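Local coordinates for malonyl CoA-acyl carrier protein transacylase (Staphylococcus aureus, PDB 3IM9) that transfers the malonyl group from malonyl-CoA to holo-acyl carrier protein, supplying malonyl-ACP for fatty acid biosynthesis, at residues A[72-77]-A[281-286]. Sequence-based numbering, arbitrary orientation.
Sequences PALLTH and IGPGKV
The imidazole of His77 has the carbonyl carbon of Gly282 over one face, while the ring of Pro283 comes at it obliquely, with His77 CD2 3.4 Å from Pro283 CD. Seen from the proline, that CD2 sits over one flat side of the pyrrolidine ring, with CB and CG each 3.7 Å from it. His77 leaves the helix toward the loop, and CG anti to the backbone N (chi1 -171°) lays the imidazole alongside Pro283. One turn earlier, the Leu74 CD2 methyl reaches the CG corner of Pro283 at 3.7 Å, slightly below the ring plane if His77 is above it; the two side chains cross at about a right angle. A compact, rigid proline offers carbon to both neighbours: the flat imidazole can bring its CD2 close over the ring, and the branched, apolar leucine can spare one methyl for this buried contact. Helix 67-84 is thus joined to the loop leading from strand 275-281 of the parallel sheet into helix 286-294, in the acyl transferase domain. Leu74 also touches Leu98, beside Ser97, the probable nucleophile, whose side chain is about 9 Å from that of Leu74. Gly282 suits the exit from strand 275-281 into the loop: at phi 151° a beta carbon would press on the carbonyl oxygen of Ile281, and it would also come too close to Pro283 CD. On the helix, Pro72 O accepts bonds from Thr76 N and, at 2.7 Å, from Thr76 OG1, which reach it from opposite faces of the carbonyl plane; the buried threonine hydroxyl thereby finds a partner within its own helix.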
# COMPACT_ATOMS: atom_id res chain seq x y z
N PRO A 72 5.90 0.61 9.39
CA PRO A 72 6.46 -0.65 9.92
C PRO A 72 5.38 -1.45 10.64
O PRO A 72 5.47 -2.69 10.59
CB PRO A 72 7.55 -0.18 10.95
CG PRO A 72 7.23 1.29 11.21
CD PRO A 72 6.62 1.80 9.90
N ALA A 73 4.35 -0.81 11.21
CA ALA A 73 3.28 -1.61 11.83
C ALA A 73 2.52 -2.47 10.83
O ALA A 73 2.27 -3.65 11.06
CB ALA A 73 2.30 -0.60 12.50
N LEU A 74 2.19 -1.93 9.67
CA LEU A 74 1.47 -2.65 8.65
C LEU A 74 2.36 -3.73 8.05
O LEU A 74 1.85 -4.84 7.83
CB LEU A 74 1.03 -1.66 7.54
CG LEU A 74 -0.16 -0.77 7.91
CD1 LEU A 74 -0.19 0.48 6.99
CD2 LEU A 74 -1.48 -1.53 7.82
N LEU A 75 3.61 -3.38 7.71
CA LEU A 75 4.51 -4.43 7.21
C LEU A 75 4.62 -5.59 8.19
O LEU A 75 4.61 -6.77 7.75
CB LEU A 75 5.90 -3.80 6.93
CG LEU A 75 6.85 -4.82 6.28
CD1 LEU A 75 6.67 -4.79 4.78
CD2 LEU A 75 8.27 -4.36 6.59
N THR A 76 4.75 -5.25 9.49
CA THR A 76 4.93 -6.28 10.49
C THR A 76 3.67 -7.15 10.58
O THR A 76 3.77 -8.41 10.60
CB THR A 76 5.17 -5.63 11.82
OG1 THR A 76 6.45 -4.97 11.69
CG2 THR A 76 5.30 -6.69 12.95
N HIS A 77 2.47 -6.56 10.58
CA HIS A 77 1.24 -7.35 10.71
C HIS A 77 1.06 -8.24 9.48
O HIS A 77 0.85 -9.46 9.62
CB HIS A 77 0.07 -6.37 10.81
CG HIS A 77 -1.25 -7.02 11.16
ND1 HIS A 77 -1.45 -8.36 11.48
CD2 HIS A 77 -2.44 -6.39 11.25
CE1 HIS A 77 -2.75 -8.51 11.78
NE2 HIS A 77 -3.36 -7.32 11.62
N ILE A 281 -4.03 -9.78 2.80
CA ILE A 281 -3.40 -10.28 4.04
C ILE A 281 -2.93 -9.03 4.83
O ILE A 281 -2.01 -8.29 4.41
CB ILE A 281 -2.17 -11.19 3.72
CG1 ILE A 281 -2.72 -12.37 2.89
CG2 ILE A 281 -1.45 -11.62 5.03
CD1 ILE A 281 -1.50 -13.26 2.36
N GLY A 282 -3.60 -8.80 5.99
CA GLY A 282 -3.31 -7.56 6.74
C GLY A 282 -4.60 -7.23 7.48
O GLY A 282 -5.59 -7.90 7.40
N PRO A 283 -4.59 -6.11 8.17
CA PRO A 283 -5.73 -5.65 8.86
C PRO A 283 -6.72 -5.04 7.87
O PRO A 283 -6.32 -4.48 6.82
CB PRO A 283 -5.19 -4.49 9.73
CG PRO A 283 -4.00 -3.91 9.04
CD PRO A 283 -3.44 -5.19 8.27
N GLY A 284 -8.03 -5.20 8.18
CA GLY A 284 -9.04 -4.67 7.28
C GLY A 284 -9.26 -5.47 6.00
O GLY A 284 -8.57 -6.48 5.76
N LYS A 285 -10.18 -5.02 5.17
CA LYS A 285 -10.39 -5.63 3.87
C LYS A 285 -10.55 -4.53 2.84
O LYS A 285 -11.38 -4.63 1.94
CB LYS A 285 -11.63 -6.52 3.89
CG LYS A 285 -12.73 -6.04 4.83
CD LYS A 285 -13.67 -7.17 5.20
CE LYS A 285 -15.03 -6.99 4.54
NZ LYS A 285 -15.93 -8.15 4.80
N VAL A 286 -9.75 -3.47 2.98
CA VAL A 286 -9.93 -2.33 2.10
C VAL A 286 -9.62 -2.66 0.65
O VAL A 286 -10.35 -2.25 -0.26
CB VAL A 286 -8.98 -1.17 2.54
CG1 VAL A 286 -9.09 0.06 1.57
CG2 VAL A 286 -9.23 -0.76 3.98